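Local structure of adhesion and penetration protein autotransporter (Haemophilus influenzae, 3SYJ) at residues Glu85-Asp90 with Ser676-Leu681; Asp532-Ile537 with Leu681-Lys686; Asp565-Leu570 with Thr671-Ser676; Leu587-Arg592 with Ala639-Asn644. The protein promotes adherence to and invasion of host cells and is a probable serine protease, its passenger domain being exported to the bacterial surface by the autotransporter route. One frame throughout, in Å; residues are numbered along the deposited sequence.

Contact 1 of 4, residues Glu85-Asp90 with Ser676-Leu681; sequences EGNNPD and SDWTGL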
loop_
_atom_site.group_PDB
_atom_site.type_symbol
_atom_site.label_atom_id
_atom_site.label_comp_id
_atom_site.label_asym_id
_atom_site.label_seq_id
_atom_site.Cartn_x
_atom_site.Cartn_y
_atom_site.Cartn_z
ATOM N N GLU A 85 -54.933 -1.279 -8.079
ATOM C CA GLU A 85 -55.915 -0.278 -7.686
ATOM C C GLU A 85 -55.329 1.093 -7.931
ATOM O O GLU A 85 -54.111 1.255 -7.940
ATOM C CB GLU A 85 -56.227 -0.413 -6.192
ATOM C CG GLU A 85 -55.088 0.068 -5.286
ATOM C CD GLU A 85 -55.358 -0.171 -3.804
ATOM O OE1 GLU A 85 -56.484 -0.570 -3.459
ATOM O OE2 GLU A 85 -54.440 0.042 -2.984
ATOM N N GLY A 86 -56.182 2.090 -8.125
ATOM C CA GLY A 86 -55.704 3.462 -8.148
ATOM C C GLY A 86 -55.864 4.206 -9.453
ATOM O O GLY A 86 -56.389 3.678 -10.429
ATOM N N ASN A 87 -55.397 5.447 -9.471
ATOM C CA ASN A 87 -55.662 6.317 -10.601
ATOM C C ASN A 87 -54.414 6.872 -11.282
ATOM O O ASN A 87 -54.481 7.886 -11.972
ATOM C CB ASN A 87 -56.608 7.447 -10.173
ATOM C CG ASN A 87 -58.016 6.941 -9.885
ATOM O OD1 ASN A 87 -58.527 6.068 -10.589
ATOM N ND2 ASN A 87 -58.647 7.486 -8.846
ATOM N N ASN A 88 -53.285 6.201 -11.081
ATOM C CA ASN A 88 -52.035 6.568 -11.737
ATOM C C ASN A 88 -52.203 6.384 -13.237
ATOM O O ASN A 88 -52.315 5.255 -13.704
ATOM C CB ASN A 88 -50.889 5.687 -11.205
ATOM C CG ASN A 88 -49.547 5.969 -11.885
ATOM O OD1 ASN A 88 -49.436 6.825 -12.767
ATOM N ND2 ASN A 88 -48.521 5.236 -11.472
ATOM N N PRO A 89 -52.240 7.492 -13.997
ATOM C CA PRO A 89 -52.478 7.434 -15.452
ATOM C C PRO A 89 -51.425 6.621 -16.236
ATOM O O PRO A 89 -51.723 6.169 -17.341
ATOM C CB PRO A 89 -52.459 8.913 -15.867
ATOM C CG PRO A 89 -51.666 9.593 -14.775
ATOM C CD PRO A 89 -52.112 8.882 -13.531
ATOM N N ASP A 90 -50.233 6.428 -15.672
ATOM C CA ASP A 90 -49.210 5.589 -16.308
ATOM C C ASP A 90 -49.662 4.147 -16.519
ATOM O O ASP A 90 -49.063 3.413 -17.304
ATOM C CB ASP A 90 -47.911 5.593 -15.494
ATOM C CG ASP A 90 -47.211 6.933 -15.528
ATOM O OD1 ASP A 90 -47.793 7.873 -16.105
ATOM O OD2 ASP A 90 -46.097 7.051 -14.974
ATOM N N SER A 676 -46.626 8.472 -5.024
ATOM C CA SER A 676 -47.880 7.873 -4.604
ATOM C C SER A 676 -48.299 6.797 -5.585
ATOM O O SER A 676 -48.432 7.067 -6.776
ATOM C CB SER A 676 -48.965 8.935 -4.520
ATOM O OG SER A 676 -50.249 8.344 -4.566
ATOM N N ASP A 677 -48.509 5.580 -5.084
ATOM C CA ASP A 677 -49.037 4.488 -5.903
ATOM C C ASP A 677 -50.430 4.825 -6.433
ATOM O O ASP A 677 -50.837 4.358 -7.505
ATOM C CB ASP A 677 -49.109 3.185 -5.100
ATOM C CG ASP A 677 -47.746 2.554 -4.883
ATOM O OD1 ASP A 677 -46.849 2.763 -5.725
ATOM O OD2 ASP A 677 -47.571 1.837 -3.875
ATOM N N TRP A 678 -51.154 5.641 -5.673
ATOM C CA TRP A 678 -52.551 5.923 -5.978
ATOM C C TRP A 678 -52.724 6.959 -7.085
ATOM O O TRP A 678 -53.645 6.859 -7.889
ATOM C CB TRP A 678 -53.321 6.346 -4.718
ATOM C CG TRP A 678 -54.800 6.449 -4.967
ATOM C CD1 TRP A 678 -55.512 7.587 -5.218
ATOM C CD2 TRP A 678 -55.739 5.367 -5.032
ATOM N NE1 TRP A 678 -56.836 7.283 -5.424
ATOM C CE2 TRP A 678 -57.002 5.927 -5.318
ATOM C CE3 TRP A 678 -55.638 3.981 -4.873
ATOM C CZ2 TRP A 678 -58.152 5.149 -5.448
ATOM C CZ3 TRP A 678 -56.777 3.211 -5.004
ATOM C CH2 TRP A 678 -58.017 3.795 -5.285
ATOM N N THR A 679 -51.836 7.944 -7.129
ATOM C CA THR A 679 -51.954 9.018 -8.109
ATOM C C THR A 679 -50.799 9.080 -9.111
ATOM O O THR A 679 -50.909 9.729 -10.151
ATOM C CB THR A 679 -52.018 10.372 -7.420
ATOM O OG1 THR A 679 -50.764 10.623 -6.774
ATOM C CG2 THR A 679 -53.137 10.379 -6.381
ATOM N N GLY A 680 -49.691 8.418 -8.796
ATOM C CA GLY A 680 -48.515 8.500 -9.638
ATOM C C GLY A 680 -47.713 9.762 -9.381
ATOM O O GLY A 680 -46.671 9.960 -9.998
ATOM N N LEU A 681 -48.194 10.614 -8.477
ATOM C CA LEU A 681 -47.510 11.869 -8.145
ATOM C C LEU A 681 -46.298 11.718 -7.221
ATOM O O LEU A 681 -46.322 10.933 -6.277
ATOM C CB LEU A 681 -48.490 12.843 -7.511
ATOM C CG LEU A 681 -49.284 13.653 -8.523
ATOM C CD1 LEU A 681 -50.411 14.401 -7.826
ATOM C CD2 LEU A 681 -48.359 14.608 -9.266
HETATM O O HOH W 1 -52.832 3.521 -9.647
HETATM O O HOH W 2 -48.933 3.205 -9.397
#

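Contact 2 of 4, residues Asp532-Ile537 with Leu681-Lys686; sequences DYRKEI and LTTCQK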
loop_
_atom_site.group_PDB
_atom_site.type_symbol
_atom_site.label_atom_id
_atom_site.label_comp_id
_atom_site.label_asym_id
_atom_site.label_seq_id
_atom_site.Cartn_x
_atom_site.Cartn_y
_atom_site.Cartn_z
ATOM N N ASP A 532 -47.470 15.602 -16.094
ATOM C CA ASP A 532 -46.674 16.242 -17.139
ATOM C C ASP A 532 -46.269 17.671 -16.794
ATOM O O ASP A 532 -45.561 18.317 -17.564
ATOM C CB ASP A 532 -47.441 16.245 -18.463
ATOM C CG ASP A 532 -47.621 14.851 -19.034
ATOM O OD1 ASP A 532 -46.678 14.041 -18.929
ATOM O OD2 ASP A 532 -48.698 14.562 -19.595
ATOM N N TYR A 533 -46.710 18.172 -15.645
ATOM C CA TYR A 533 -46.468 19.577 -15.326
ATOM C C TYR A 533 -45.863 19.769 -13.951
ATOM O O TYR A 533 -45.904 20.867 -13.391
ATOM C CB TYR A 533 -47.751 20.392 -15.490
ATOM C CG TYR A 533 -48.327 20.247 -16.876
ATOM C CD1 TYR A 533 -47.851 21.014 -17.931
ATOM C CD2 TYR A 533 -49.321 19.314 -17.142
ATOM C CE1 TYR A 533 -48.364 20.876 -19.210
ATOM C CE2 TYR A 533 -49.843 19.169 -18.412
ATOM C CZ TYR A 533 -49.357 19.954 -19.443
ATOM O OH TYR A 533 -49.869 19.812 -20.708
ATOM N N ARG A 534 -45.279 18.696 -13.427
ATOM C CA ARG A 534 -44.674 18.716 -12.106
ATOM C C ARG A 534 -43.160 18.835 -12.208
ATOM O O ARG A 534 -42.563 18.449 -13.209
ATOM C CB ARG A 534 -45.052 17.448 -11.339
ATOM C CG ARG A 534 -46.505 17.412 -10.883
ATOM C CD ARG A 534 -46.747 18.422 -9.770
ATOM N NE ARG A 534 -45.954 18.127 -8.577
ATOM C CZ ARG A 534 -46.426 17.514 -7.495
ATOM N NH1 ARG A 534 -47.694 17.127 -7.452
ATOM N NH2 ARG A 534 -45.633 17.287 -6.452
ATOM N N LYS A 535 -42.544 19.373 -11.163
ATOM C CA LYS A 535 -41.096 19.491 -11.104
ATOM C C LYS A 535 -40.462 18.130 -10.868
ATOM O O LYS A 535 -39.320 17.896 -11.258
ATOM C CB LYS A 535 -40.684 20.469 -10.000
ATOM C CG LYS A 535 -40.898 21.925 -10.378
ATOM C CD LYS A 535 -40.304 22.887 -9.364
ATOM C CE LYS A 535 -41.295 23.265 -8.273
ATOM N NZ LYS A 535 -40.992 24.634 -7.736
ATOM N N GLU A 536 -41.218 17.239 -10.234
ATOM C CA GLU A 536 -40.725 15.921 -9.850
ATOM C C GLU A 536 -41.269 14.832 -10.758
ATOM O O GLU A 536 -42.480 14.743 -10.982
ATOM C CB GLU A 536 -41.127 15.594 -8.412
ATOM C CG GLU A 536 -40.787 16.664 -7.407
ATOM C CD GLU A 536 -41.880 17.706 -7.285
ATOM O OE1 GLU A 536 -42.849 17.650 -8.073
ATOM O OE2 GLU A 536 -41.772 18.577 -6.393
ATOM N N ILE A 537 -40.368 14.003 -11.276
ATOM C CA ILE A 537 -40.761 12.804 -11.996
ATOM C C ILE A 537 -40.060 11.638 -11.336
ATOM O O ILE A 537 -39.092 11.830 -10.605
ATOM C CB ILE A 537 -40.388 12.856 -13.490
ATOM C CG1 ILE A 537 -38.868 12.916 -13.675
ATOM C CG2 ILE A 537 -41.070 14.033 -14.155
ATOM C CD1 ILE A 537 -38.419 13.065 -15.125
ATOM N N LEU A 681 -48.194 10.614 -8.477
ATOM C CA LEU A 681 -47.510 11.869 -8.145
ATOM C C LEU A 681 -46.298 11.718 -7.221
ATOM O O LEU A 681 -46.322 10.933 -6.277
ATOM C CB LEU A 681 -48.490 12.843 -7.511
ATOM C CG LEU A 681 -49.284 13.653 -8.523
ATOM C CD1 LEU A 681 -50.411 14.401 -7.826
ATOM C CD2 LEU A 681 -48.359 14.608 -9.266
ATOM N N THR A 682 -45.247 12.489 -7.478
ATOM C CA THR A 682 -44.049 12.424 -6.647
ATOM C C THR A 682 -43.971 13.644 -5.746
ATOM O O THR A 682 -44.198 14.764 -6.192
ATOM C CB THR A 682 -42.762 12.332 -7.499
ATOM O OG1 THR A 682 -42.863 11.213 -8.386
ATOM C CG2 THR A 682 -41.527 12.162 -6.616
ATOM N N THR A 683 -43.659 13.426 -4.476
ATOM C CA THR A 683 -43.559 14.526 -3.526
ATOM C C THR A 683 -42.226 14.500 -2.794
ATOM O O THR A 683 -41.806 13.457 -2.297
ATOM C CB THR A 683 -44.693 14.465 -2.496
ATOM O OG1 THR A 683 -45.950 14.620 -3.168
ATOM C CG2 THR A 683 -44.532 15.564 -1.465
ATOM N N CYS A 684 -41.556 15.646 -2.743
ATOM C CA CYS A 684 -40.315 15.774 -1.983
ATOM C C CYS A 684 -40.512 16.777 -0.870
ATOM O O CYS A 684 -40.917 17.906 -1.123
ATOM C CB CYS A 684 -39.163 16.238 -2.872
ATOM S SG CYS A 684 -38.668 15.049 -4.128
ATOM N N GLN A 685 -40.216 16.372 0.359
ATOM C CA GLN A 685 -40.458 17.230 1.506
ATOM C C GLN A 685 -39.602 16.843 2.705
ATOM O O GLN A 685 -39.255 15.673 2.892
ATOM C CB GLN A 685 -41.926 17.150 1.905
ATOM C CG GLN A 685 -42.223 15.921 2.740
ATOM C CD GLN A 685 -43.657 15.464 2.620
ATOM O OE1 GLN A 685 -44.591 16.249 2.808
ATOM N NE2 GLN A 685 -43.845 14.180 2.314
ATOM N N LYS A 686 -39.287 17.843 3.521
ATOM C CA LYS A 686 -38.532 17.646 4.749
ATOM C C LYS A 686 -39.380 16.885 5.754
ATOM O O LYS A 686 -40.519 17.248 6.010
ATOM C CB LYS A 686 -38.133 18.997 5.342
ATOM C CG LYS A 686 -37.241 19.836 4.450
ATOM C CD LYS A 686 -35.781 19.666 4.814
ATOM C CE LYS A 686 -34.946 20.791 4.226
ATOM N NZ LYS A 686 -33.699 21.002 5.003
HETATM O O HOH W 3 -44.941 14.253 -9.790
HETATM O O HOH W 4 -42.325 17.917 -3.784
#

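Contact 3 of 4, residues Asp565-Leu570 with Thr671-Ser676; sequences DRTLLL and TICTRS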
loop_
_atom_site.group_PDB
_atom_site.type_symbol
_atom_site.label_atom_id
_atom_site.label_comp_id
_atom_site.label_asym_id
_atom_site.label_seq_id
_atom_site.Cartn_x
_atom_site.Cartn_y
_atom_site.Cartn_z
ATOM N N ASP A 565 -34.366 23.409 -10.637
ATOM C CA ASP A 565 -35.429 22.909 -9.766
ATOM C C ASP A 565 -36.271 21.795 -10.395
ATOM O O ASP A 565 -37.493 21.919 -10.497
ATOM C CB ASP A 565 -36.346 24.056 -9.329
ATOM C CG ASP A 565 -37.169 23.706 -8.096
ATOM O OD1 ASP A 565 -37.072 22.548 -7.635
ATOM O OD2 ASP A 565 -37.906 24.584 -7.587
ATOM N N ARG A 566 -35.620 20.714 -10.814
ATOM C CA ARG A 566 -36.321 19.554 -11.355
ATOM C C ARG A 566 -35.757 18.309 -10.702
ATOM O O ARG A 566 -34.547 18.174 -10.580
ATOM C CB ARG A 566 -36.139 19.463 -12.871
ATOM C CG ARG A 566 -36.623 20.679 -13.638
ATOM C CD ARG A 566 -38.121 20.885 -13.485
ATOM N NE ARG A 566 -38.682 21.528 -14.671
ATOM C CZ ARG A 566 -38.971 22.823 -14.756
ATOM N NH1 ARG A 566 -38.763 23.623 -13.714
ATOM N NH2 ARG A 566 -39.473 23.317 -15.882
ATOM N N THR A 567 -36.624 17.398 -10.282
ATOM C CA THR A 567 -36.165 16.221 -9.554
ATOM C C THR A 567 -36.508 14.936 -10.272
ATOM O O THR A 567 -37.596 14.794 -10.828
ATOM C CB THR A 567 -36.762 16.163 -8.140
ATOM O OG1 THR A 567 -36.393 17.344 -7.428
ATOM C CG2 THR A 567 -36.260 14.942 -7.390
ATOM N N LEU A 568 -35.560 14.008 -10.256
ATOM C CA LEU A 568 -35.772 12.661 -10.753
ATOM C C LEU A 568 -35.607 11.683 -9.595
ATOM O O LEU A 568 -34.550 11.617 -8.966
ATOM C CB LEU A 568 -34.776 12.331 -11.873
ATOM C CG LEU A 568 -34.751 10.895 -12.419
ATOM C CD1 LEU A 568 -36.138 10.419 -12.833
ATOM C CD2 LEU A 568 -33.772 10.781 -13.598
ATOM N N LEU A 569 -36.661 10.934 -9.306
ATOM C CA LEU A 569 -36.602 9.947 -8.248
ATOM C C LEU A 569 -36.419 8.556 -8.838
ATOM O O LEU A 569 -37.203 8.124 -9.682
ATOM C CB LEU A 569 -37.873 10.001 -7.395
ATOM C CG LEU A 569 -38.138 8.812 -6.458
ATOM C CD1 LEU A 569 -37.024 8.662 -5.431
ATOM C CD2 LEU A 569 -39.499 8.947 -5.767
ATOM N N LEU A 570 -35.372 7.867 -8.404
ATOM C CA LEU A 570 -35.187 6.467 -8.761
ATOM C C LEU A 570 -35.398 5.615 -7.514
ATOM O O LEU A 570 -34.612 5.683 -6.565
ATOM C CB LEU A 570 -33.790 6.240 -9.341
ATOM C CG LEU A 570 -33.455 7.157 -10.519
ATOM C CD1 LEU A 570 -31.989 7.054 -10.905
ATOM C CD2 LEU A 570 -34.349 6.833 -11.701
ATOM N N THR A 671 -34.802 15.516 3.599
ATOM C CA THR A 671 -35.702 15.610 2.457
ATOM C C THR A 671 -36.000 14.207 1.920
ATOM O O THR A 671 -35.106 13.508 1.450
ATOM C CB THR A 671 -35.124 16.504 1.341
ATOM O OG1 THR A 671 -34.843 17.808 1.867
ATOM C CG2 THR A 671 -36.118 16.634 0.204
ATOM N N ILE A 672 -37.257 13.787 2.014
ATOM C CA ILE A 672 -37.636 12.447 1.582
ATOM C C ILE A 672 -38.535 12.516 0.345
ATOM O O ILE A 672 -39.541 13.227 0.338
ATOM C CB ILE A 672 -38.354 11.674 2.712
ATOM C CG1 ILE A 672 -37.489 11.630 3.974
ATOM C CG2 ILE A 672 -38.722 10.261 2.262
ATOM C CD1 ILE A 672 -36.130 11.018 3.769
ATOM N N CYS A 673 -38.160 11.780 -0.695
ATOM C CA CYS A 673 -38.921 11.738 -1.938
ATOM C C CYS A 673 -39.661 10.423 -2.084
ATOM O O CYS A 673 -39.048 9.359 -2.048
ATOM C CB CYS A 673 -37.991 11.912 -3.137
ATOM S SG CYS A 673 -37.448 13.585 -3.387
ATOM N N THR A 674 -40.974 10.500 -2.269
ATOM C CA THR A 674 -41.793 9.304 -2.444
ATOM C C THR A 674 -42.841 9.552 -3.512
ATOM O O THR A 674 -43.348 10.670 -3.645
ATOM C CB THR A 674 -42.537 8.930 -1.145
ATOM O OG1 THR A 674 -43.344 10.037 -0.736
ATOM C CG2 THR A 674 -41.563 8.586 -0.035
ATOM N N ARG A 675 -43.156 8.510 -4.279
ATOM C CA ARG A 675 -44.212 8.590 -5.283
ATOM C C ARG A 675 -45.471 7.852 -4.825
ATOM O O ARG A 675 -45.400 6.745 -4.298
ATOM C CB ARG A 675 -43.754 8.053 -6.646
ATOM C CG ARG A 675 -44.941 7.712 -7.542
ATOM C CD ARG A 675 -44.762 8.080 -9.006
ATOM N NE ARG A 675 -44.284 6.945 -9.774
ATOM C CZ ARG A 675 -44.657 6.639 -11.016
ATOM N NH1 ARG A 675 -45.547 7.373 -11.673
ATOM N NH2 ARG A 675 -44.135 5.567 -11.596
ATOM N N SER A 676 -46.626 8.472 -5.024
ATOM C CA SER A 676 -47.880 7.873 -4.604
ATOM C C SER A 676 -48.299 6.797 -5.585
ATOM O O SER A 676 -48.432 7.067 -6.776
ATOM C CB SER A 676 -48.965 8.935 -4.520
ATOM O OG SER A 676 -50.249 8.344 -4.566
#

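Contact 4 of 4, residues Leu587-Arg592 with Ala639-Asn644; sequences LFFSGR and AVVSRN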
loop_
_atom_site.group_PDB
_atom_site.type_symbol
_atom_site.label_atom_id
_atom_site.label_comp_id
_atom_site.label_asym_id
_atom_site.label_seq_id
_atom_site.Cartn_x
_atom_site.Cartn_y
_atom_site.Cartn_z
ATOM N N LEU A 587 -31.326 14.645 -8.251
ATOM C CA LEU A 587 -31.403 13.220 -8.537
ATOM C C LEU A 587 -31.376 12.432 -7.230
ATOM O O LEU A 587 -30.406 12.512 -6.475
ATOM C CB LEU A 587 -30.242 12.805 -9.445
ATOM C CG LEU A 587 -30.126 11.334 -9.842
ATOM C CD1 LEU A 587 -31.363 10.880 -10.607
ATOM C CD2 LEU A 587 -28.870 11.116 -10.669
ATOM N N PHE A 588 -32.442 11.678 -6.964
ATOM C CA PHE A 588 -32.560 10.924 -5.717
ATOM C C PHE A 588 -32.470 9.434 -5.967
ATOM O O PHE A 588 -33.192 8.896 -6.804
ATOM C CB PHE A 588 -33.892 11.227 -5.011
ATOM C CG PHE A 588 -33.846 12.429 -4.102
ATOM C CD1 PHE A 588 -33.661 13.698 -4.620
ATOM C CD2 PHE A 588 -33.994 12.289 -2.733
ATOM C CE1 PHE A 588 -33.617 14.806 -3.787
ATOM C CE2 PHE A 588 -33.956 13.393 -1.898
ATOM C CZ PHE A 588 -33.771 14.650 -2.428
ATOM N N PHE A 589 -31.570 8.773 -5.247
ATOM C CA PHE A 589 -31.555 7.315 -5.177
ATOM C C PHE A 589 -32.198 6.941 -3.855
ATOM O O PHE A 589 -31.717 7.334 -2.791
ATOM C CB PHE A 589 -30.130 6.768 -5.233
ATOM C CG PHE A 589 -29.394 7.108 -6.496
ATOM C CD1 PHE A 589 -29.352 6.213 -7.553
ATOM C CD2 PHE A 589 -28.738 8.319 -6.620
ATOM C CE1 PHE A 589 -28.667 6.522 -8.718
ATOM C CE2 PHE A 589 -28.058 8.640 -7.773
ATOM C CZ PHE A 589 -28.021 7.740 -8.829
ATOM N N SER A 590 -33.298 6.201 -3.911
ATOM C CA SER A 590 -34.089 5.982 -2.711
ATOM C C SER A 590 -34.728 4.602 -2.680
ATOM O O SER A 590 -34.940 3.976 -3.720
ATOM C CB SER A 590 -35.184 7.050 -2.620
ATOM O OG SER A 590 -35.937 6.925 -1.421
ATOM N N GLY A 591 -35.028 4.131 -1.477
ATOM C CA GLY A 591 -35.929 3.010 -1.313
ATOM C C GLY A 591 -37.326 3.586 -1.413
ATOM O O GLY A 591 -37.483 4.767 -1.726
ATOM N N ARG A 592 -38.345 2.772 -1.153
ATOM C CA ARG A 592 -39.733 3.241 -1.205
ATOM C C ARG A 592 -40.612 2.549 -0.161
ATOM O O ARG A 592 -40.323 1.430 0.270
ATOM C CB ARG A 592 -40.331 3.023 -2.597
ATOM C CG ARG A 592 -40.281 1.581 -3.080
ATOM C CD ARG A 592 -41.470 1.278 -3.968
ATOM N NE ARG A 592 -42.708 1.358 -3.200
ATOM C CZ ARG A 592 -43.920 1.519 -3.723
ATOM N NH1 ARG A 592 -44.081 1.617 -5.035
ATOM N NH2 ARG A 592 -44.975 1.584 -2.923
ATOM N N ALA A 639 -26.981 15.325 -6.454
ATOM C CA ALA A 639 -27.316 13.903 -6.324
ATOM C C ALA A 639 -27.476 13.518 -4.852
ATOM O O ALA A 639 -26.599 13.794 -4.038
ATOM C CB ALA A 639 -26.239 13.032 -6.982
ATOM N N VAL A 640 -28.585 12.870 -4.509
ATOM C CA VAL A 640 -28.845 12.519 -3.116
ATOM C C VAL A 640 -29.161 11.039 -2.974
ATOM O O VAL A 640 -30.040 10.519 -3.663
ATOM C CB VAL A 640 -30.021 13.331 -2.541
ATOM C CG1 VAL A 640 -30.250 12.978 -1.069
ATOM C CG2 VAL A 640 -29.778 14.824 -2.705
ATOM N N VAL A 641 -28.434 10.359 -2.093
ATOM C CA VAL A 641 -28.743 8.970 -1.765
ATOM C C VAL A 641 -29.488 8.961 -0.435
ATOM O O VAL A 641 -28.921 9.296 0.607
ATOM C CB VAL A 641 -27.476 8.107 -1.674
ATOM C CG1 VAL A 641 -27.838 6.643 -1.457
ATOM C CG2 VAL A 641 -26.630 8.275 -2.935
ATOM N N SER A 642 -30.766 8.588 -0.483
ATOM C CA SER A 642 -31.681 8.809 0.632
ATOM C C SER A 642 -31.965 7.479 1.325
ATOM O O SER A 642 -31.215 6.517 1.161
ATOM C CB SER A 642 -33.033 9.323 0.114
ATOM O OG SER A 642 -33.844 9.819 1.167
ATOM N N ARG A 643 -33.045 7.429 2.101
ATOM C CA ARG A 643 -33.280 6.363 3.073
ATOM C C ARG A 643 -33.618 5.044 2.402
ATOM O O ARG A 643 -34.129 5.022 1.284
ATOM C CB ARG A 643 -34.394 6.744 4.053
ATOM C CG ARG A 643 -35.708 7.178 3.396
ATOM C CD ARG A 643 -36.836 7.274 4.426
ATOM N NE ARG A 643 -37.153 5.963 4.986
ATOM C CZ ARG A 643 -38.153 5.724 5.829
ATOM N NH1 ARG A 643 -38.953 6.713 6.219
ATOM N NH2 ARG A 643 -38.353 4.492 6.285
ATOM N N ASN A 644 -33.335 3.952 3.104
ATOM C CA ASN A 644 -33.588 2.604 2.609
ATOM C C ASN A 644 -32.875 2.276 1.296
ATOM O O ASN A 644 -33.433 1.637 0.399
ATOM C CB ASN A 644 -35.089 2.313 2.538
ATOM C CG ASN A 644 -35.762 2.413 3.904
ATOM O OD1 ASN A 644 -36.342 3.446 4.238
ATOM N ND2 ASN A 644 -35.663 1.346 4.708
HETATM O O HOH W 5 -36.299 9.753 -0.581
#

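Contact 1 of 4, residues Glu85-Asp90 with Ser676-Leu681
Gly86 and Trp678 bring two loops together with their CA atoms 4.6 Å apart, and next to them Asn87 N donates to Trp678 O over 2.8 Å at 155°, in the plane of the carbonyl. The indole does most of the side-chain work. CB of Trp678 points away from the 85-90 loop; CG, anti to the backbone N (chi1 -172°), starts the side chain, and the ring ends against the loop. Gly86 CA lies over one face, 3.4 Å from the centroid of the six-membered ring of Trp678, a CH-pi contact that brings bare backbone against the aromatic. Glu85 crosses the indole at about a right angle, its CG 3.6 Å from Trp678 CZ3 at the ring edge, while its carboxylate is held by Lys19. Tyr598 also stacks with Trp678. Asn88 CG rests 3.5 Å from Gly680 CA. The amide is fixed at both ends: OD1 accepts from Asp90 N at 3.0 Å, closing an Asx turn, and ND2 donates to a water that in turn donates to Asp677 O. A second water also donates to Asp677 O and ties in Glu85 O and Asn88 N. Ser676 OG accepts from Thr679 N (an ST motif), and Thr679 OG1 from Leu681 N (an ST turn). This is domain docking: the tip of the beta hairpin 669-688, borne by the solenoid, rests on a loop of the S6 peptidase domain.

Contact 2 of 4, residues Asp532-Ile537 with Leu681-Lys686
Glu536 OE1, which sits 3.7 Å from Thr682 O, is gripped by two nitrogens of Arg534: NE and NH2 both reach it at 3.2 Å, a side-on salt bridge to a single oxygen. This pair stands where the start of strand 536-539, part of the beta-helix, meets strand 682-688 of an antiparallel beta hairpin. NE comes in on the syn side of the carboxylate, close to its plane, whereas NH2 comes from above that plane. Bends at chi2 (-70°) and chi3 (-62°) set CD and NE of the arginine so that the chain folds back toward Glu536. Arg534 NH2 stops 2.9 Å from Thr682 O, but the angle is too poor for a hydrogen bond, and Leu681, crossing the arginine at about a right angle, sets CD2 3.2 Å from Arg534 NH1. Nearer the backbone the contacts are apolar: Glu536 CB meets Thr682 CB at 3.8 Å, and Glu536 CG lies near SG of Cys684, which is disulfide-bonded to Cys673 on the sister strand. No direct hydrogen bond crosses between the segments; two waters carry the polar links instead. One accepts from Thr682 N and donates to Glu536 O. The other donates to Glu536 OE2 at 2.7 Å and accepts from Cys684 N at 2.6 Å.

Contact 3 of 4, residues Asp565-Leu570 with Thr671-Ser676
A disulfide-bonded beta hairpin lies over the beta-helix here, and its strand 671-675 passes above strand 567-570 with Leu569 and Cys673 at the crossing. The two strands belong to different layers: their axes come within 8.0 Å and make an angle of 71°, so they share no backbone hydrogen bonds and meet through side chains. Leu569 points at the hairpin and carries most of the contact. Its CG is anti to the backbone N (chi1 165°), and both methyls end against the backbone of the other strand. Leu569 CD2 lies 3.8 Å from Cys673 O and 4.0 Å from Arg675 N, reaching across the Cys673-Thr674-Arg675 peptides, while Leu569 CD1 touches Cys673 CB at 4.1 Å. Cys673, for its part, points down at the solenoid; its sulfur is tied to Cys684 on the neighbouring hairpin strand and also packs beside Phe588. The half-cystine thus presents an apolar underside to the beta-helix. Arg675 brings only the base of its side chain to Leu569; its guanidinium goes elsewhere, donating to Asn494 O, Asn540 OD1 and Gly680 O. At the other end of the crossing, Thr567 CG2 approaches Cys673 SG at 4.4 Å.

Contact 4 of 4, residues Leu587-Arg592 with Ala639-Asn644
Leu587 O accepts from Val640 N at 2.7 Å. Val640 O takes the N-H of Phe589 at 2.8 Å, and Phe589 O in turn receives Ser642 N, also at 2.8 Å. This is parallel pairing of successive solenoid strands. Past the regular strands, Gly591 N still finds Arg643 O at 3.0 Å, so the pairing runs on into the corner. Phe588 and Ser590 turn their backbone groups the other way, to Leu568 and Leu570 of strand 567-575. The serine hydroxyls are met by a carbonyl and a water: Ser590 OG donates to Gly591 O at 2.7 Å and accepts from a water that also bonds Ser642 OG. Arg643 NE donates a hydrogen bond to Asn644 OD1 at 2.7 Å, in the guanidinium plane, NH1 makes a salt bridge to Asp619, and Trp622 adds a cation-pi contact; Asn644 ND2 is taken by Asn624 OD1. Apolar groups cover both faces of the pairing. Phe588 and Val640 run side by side on the face beneath the hairpin 669-688, with Val640 CB 3.9 Å from the centroid of the Phe588 ring, over its centre. Leu587, Phe589, Ala639 and Val641 occupy the other face, where Phe589 meets Phe627 edge-to-face and Val641 meets Ile648. Much of the backbone polarity is thus spent strand to strand, leaving hydrophobic faces for packing, while Ser590, Ser642, Arg643 and Asn644, all buried, have polar partners at the end of the pairing.

Contacts 3 and 4 are buried, contacts 1 and 2 partly so. Strand 567-575 runs between 536-539 and 586-593, so contacts 2, 3 and 4 rest on neighbouring coils of one solenoid wall, and contact 4 alone is pairing within it. Contacts 1 to 3 all concern the hairpin laid over that wall: its tip in contact 1, one strand each in contacts 2 and 3, joined by the Cys673-Cys684 disulfide. Chemistry follows place, from water and turns at the domain junction, through charge and bridging water at the hairpin's flank, to apolar packing underneath it. Arg592 of contact 4 reaches Asp677 of contact 1 through a salt bridge.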